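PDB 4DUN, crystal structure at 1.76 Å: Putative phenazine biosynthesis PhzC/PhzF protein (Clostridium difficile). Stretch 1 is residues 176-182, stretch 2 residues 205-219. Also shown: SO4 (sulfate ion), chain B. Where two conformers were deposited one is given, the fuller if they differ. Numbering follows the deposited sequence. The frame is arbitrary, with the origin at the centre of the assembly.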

# COMPACT_ATOMS: atom_id res chain seq x y z
N ILE A 176 4.40 8.11 19.80
CA ILE A 176 4.81 9.45 20.22
C ILE A 176 3.74 10.41 19.74
O ILE A 176 3.50 10.53 18.53
CB ILE A 176 6.23 9.84 19.68
CG1 ILE A 176 7.31 8.74 19.93
CG2 ILE A 176 6.66 11.23 20.17
CD1 ILE A 176 7.58 8.33 21.43
N ILE A 177 3.14 11.12 20.70
CA ILE A 177 2.08 12.09 20.43
C ILE A 177 2.62 13.51 20.63
O ILE A 177 3.27 13.79 21.65
CB ILE A 177 0.86 11.84 21.37
CG1 ILE A 177 0.24 10.43 21.19
CG2 ILE A 177 -0.21 12.96 21.24
CD1 ILE A 177 -0.69 10.05 22.34
N ILE A 178 2.31 14.41 19.69
CA ILE A 178 2.58 15.83 19.86
C ILE A 178 1.20 16.51 19.89
O ILE A 178 0.31 16.09 19.15
CB ILE A 178 3.57 16.44 18.83
CG1 ILE A 178 3.05 16.30 17.38
CG2 ILE A 178 4.98 15.86 19.01
CD1 ILE A 178 3.88 17.07 16.31
N THR A 179 0.98 17.45 20.80
CA THR A 179 -0.36 18.05 20.92
C THR A 179 -0.25 19.54 21.25
O THR A 179 0.75 19.97 21.82
CB THR A 179 -1.20 17.28 21.99
OG1 THR A 179 -2.55 17.73 21.97
CG2 THR A 179 -0.65 17.43 23.41
N ALA A 180 -1.29 20.32 20.90
CA ALA A 180 -1.37 21.76 21.23
C ALA A 180 -2.81 22.21 21.11
O ALA A 180 -3.64 21.44 20.61
CB ALA A 180 -0.49 22.57 20.28
N GLN A 181 -3.13 23.43 21.57
CA GLN A 181 -4.48 23.97 21.36
C GLN A 181 -4.69 24.20 19.86
O GLN A 181 -3.73 24.53 19.16
CB GLN A 181 -4.66 25.29 22.12
CG GLN A 181 -5.21 25.12 23.51
CD GLN A 181 -5.52 26.46 24.13
OE1 GLN A 181 -6.56 27.07 23.86
NE2 GLN A 181 -4.62 26.94 24.96
N GLY A 182 -5.92 24.04 19.38
CA GLY A 182 -6.19 24.24 17.95
C GLY A 182 -6.59 25.65 17.57
O GLY A 182 -7.08 26.42 18.41
N SER A 205 -7.45 5.90 20.00
CA SER A 205 -7.01 5.55 21.37
C SER A 205 -6.14 6.62 22.06
O SER A 205 -6.17 6.69 23.29
CB SER A 205 -6.30 4.20 21.40
OG SER A 205 -5.18 4.16 20.55
N SER A 206 -5.40 7.45 21.31
CA SER A 206 -4.65 8.57 21.90
C SER A 206 -5.64 9.54 22.61
O SER A 206 -5.27 10.20 23.59
CB SER A 206 -3.89 9.32 20.81
OG SER A 206 -4.81 9.77 19.82
N HIS A 207 -6.90 9.60 22.12
CA HIS A 207 -7.91 10.49 22.69
C HIS A 207 -8.37 10.00 24.08
O HIS A 207 -8.93 10.80 24.83
CB HIS A 207 -9.05 10.76 21.69
CG HIS A 207 -8.56 11.58 20.53
ND1 HIS A 207 -7.87 11.00 19.49
CD2 HIS A 207 -8.53 12.93 20.37
CE1 HIS A 207 -7.49 11.99 18.70
NE2 HIS A 207 -7.89 13.17 19.18
N CYS A 208 -8.01 8.76 24.49
CA CYS A 208 -8.23 8.30 25.88
C CYS A 208 -7.46 9.19 26.86
O CYS A 208 -7.91 9.39 27.98
CB CYS A 208 -7.80 6.85 26.04
SG CYS A 208 -8.84 5.71 25.12
N ASN A 209 -6.28 9.68 26.44
CA ASN A 209 -5.44 10.58 27.22
C ASN A 209 -5.72 12.03 26.89
O ASN A 209 -5.72 12.87 27.79
CB ASN A 209 -3.95 10.34 26.96
CG ASN A 209 -3.44 8.93 27.07
OD1 ASN A 209 -2.64 8.51 26.23
ND2 ASN A 209 -3.79 8.20 28.13
N LEU A 210 -5.84 12.36 25.59
CA LEU A 210 -5.95 13.75 25.16
C LEU A 210 -7.23 14.40 25.64
O LEU A 210 -7.20 15.57 26.03
CB LEU A 210 -5.83 13.88 23.62
CG LEU A 210 -4.45 13.52 23.03
CD1 LEU A 210 -4.51 13.48 21.50
CD2 LEU A 210 -3.32 14.50 23.52
N ILE A 211 -8.35 13.64 25.67
CA ILE A 211 -9.65 14.17 26.11
C ILE A 211 -9.58 14.60 27.60
O ILE A 211 -9.85 15.78 27.84
CB ILE A 211 -10.83 13.23 25.81
CG1 ILE A 211 -11.04 13.11 24.26
CG2 ILE A 211 -12.10 13.70 26.54
CD1 ILE A 211 -12.03 11.98 23.85
N PRO A 212 -9.24 13.73 28.61
CA PRO A 212 -9.19 14.23 30.00
C PRO A 212 -8.18 15.35 30.16
O PRO A 212 -8.45 16.31 30.89
CB PRO A 212 -8.79 12.99 30.83
CG PRO A 212 -8.17 12.04 29.83
CD PRO A 212 -8.92 12.29 28.55
N TYR A 213 -7.05 15.27 29.46
CA TYR A 213 -6.06 16.33 29.58
C TYR A 213 -6.52 17.70 29.08
O TYR A 213 -6.40 18.68 29.80
CB TYR A 213 -4.75 15.96 28.87
CG TYR A 213 -3.80 17.13 28.86
CD1 TYR A 213 -3.03 17.42 29.97
CD2 TYR A 213 -3.74 17.98 27.78
CE1 TYR A 213 -2.18 18.51 29.98
CE2 TYR A 213 -2.90 19.07 27.78
CZ TYR A 213 -2.12 19.34 28.88
OH TYR A 213 -1.30 20.44 28.87
N TRP A 214 -7.12 17.76 27.90
CA TRP A 214 -7.61 19.03 27.37
C TRP A 214 -8.92 19.45 28.03
O TRP A 214 -9.17 20.65 28.17
CB TRP A 214 -7.71 18.99 25.84
CG TRP A 214 -6.37 19.04 25.17
CD1 TRP A 214 -5.73 18.03 24.53
CD2 TRP A 214 -5.47 20.17 25.14
NE1 TRP A 214 -4.52 18.47 24.03
CE2 TRP A 214 -4.32 19.77 24.43
CE3 TRP A 214 -5.54 21.48 25.64
CZ2 TRP A 214 -3.25 20.62 24.20
CZ3 TRP A 214 -4.46 22.33 25.43
CH2 TRP A 214 -3.35 21.91 24.69
N SER A 215 -9.74 18.47 28.48
CA SER A 215 -10.97 18.79 29.22
C SER A 215 -10.65 19.63 30.47
O SER A 215 -11.35 20.61 30.72
CB SER A 215 -11.70 17.52 29.64
OG SER A 215 -12.83 17.86 30.43
N GLU A 216 -9.60 19.25 31.22
CA GLU A 216 -9.16 19.94 32.43
C GLU A 216 -8.58 21.33 32.09
O GLU A 216 -8.92 22.32 32.75
CB GLU A 216 -8.14 19.08 33.20
CG GLU A 216 -7.63 19.67 34.51
CD GLU A 216 -8.68 20.11 35.52
OE1 GLU A 216 -8.55 21.24 36.05
OE2 GLU A 216 -9.63 19.33 35.78
N LYS A 217 -7.72 21.40 31.06
CA LYS A 217 -7.06 22.64 30.63
C LYS A 217 -8.03 23.68 30.07
O LYS A 217 -7.85 24.87 30.32
CB LYS A 217 -5.98 22.33 29.55
CG LYS A 217 -4.72 21.66 30.10
CD LYS A 217 -3.81 22.65 30.88
CE LYS A 217 -2.80 21.94 31.75
NZ LYS A 217 -1.95 22.90 32.50
N LEU A 218 -9.04 23.23 29.31
CA LEU A 218 -9.99 24.12 28.62
C LEU A 218 -11.32 24.30 29.37
O LEU A 218 -12.08 25.20 29.02
CB LEU A 218 -10.25 23.60 27.18
CG LEU A 218 -9.01 23.42 26.26
CD1 LEU A 218 -9.39 22.83 24.93
CD2 LEU A 218 -8.27 24.77 26.03
N GLY A 219 -11.58 23.47 30.37
CA GLY A 219 -12.81 23.49 31.15
C GLY A 219 -14.03 23.12 30.32
O GLY A 219 -15.09 23.74 30.47
S SO4 B . -7.50 3.39 17.64
O1 SO4 B . -7.07 2.06 17.24
O2 SO4 B . -8.56 3.33 18.67
O3 SO4 B . -6.36 4.07 18.16
O4 SO4 B . -8.05 4.07 16.47

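Residues 176-181 form a β-strand, and the helix that runs to Leu-218 lies across one side of it. The two axes approach to 10.8 Å and run in nearly the same N-to-C direction, 28° apart, so contacts recur along the pair: Ile-177 lies nearest Ser-206, Thr-179 nearest Leu-210 and Gln-181 nearest Trp-214, with CA to CA distances of 7.7, 8.2 and 8.4 Å. The register reflects two repeats. Alternate strand residues offer themselves to the helix, and about four helical residues, roughly one turn, span the same rise as two strand residues. The helix is kinked at Pro-212, whose ring nitrogen carries no hydrogen and cannot bond to the preceding turn; regular bonding resumes at Tyr-213 N, 3.2 Å from Asn-209 O. Beyond Leu-218, Gly-219 leaves the helix with a positive phi, a conformation that glycine adopts readily.

At the beginning of the contact, Ile-177 points toward the helix. Its CD1 comes within 3.6 Å of Ser-206 CB, a contact between the isoleucine's terminal methyl and the short serine side chain. Its other branch, through CG2, meets Leu-210 CD2 at 4.2 Å, an apolar contact suited to this buried setting. The neighbouring Ile-178 points away, as strand alternation requires.

Thr-179 joins apolar packing to a polar bond. Its OG1 lies 3.7 Å from Leu-210 CD2 and accepts a hydrogen bond from Trp-214 NE1 at 2.9 Å, with an N-H...O angle of 152°. The hydroxyl sits at the edge of the indole, near its plane, where the N-H projects. Burying a tryptophan would otherwise risk leaving this donor unpaired; here the large ring contributes its surface while its one polar group is satisfied. This is the single hydrogen bond between the stretches, and Thr-179 OG1 is also bonded elsewhere in the structure.

Trp-214 has the largest area covered by the opposing stretch, and its ring reaches along the strand beyond Thr-179. Ala-180 points its CB away, yet its backbone C lies 3.5 Å from Trp-214 CZ2, so the main chain itself forms part of the packing surface. Farther along, Gln-181 CG approaches Trp-214 CZ3 at 3.5 Å. Although exposed, Gln-181 has an aliphatic portion that can lie against the indole; its OE1 is 3.6 Å from Leu-218 CD2, a van der Waals contact. Together the two stretches bury 370 Å², both sides summed.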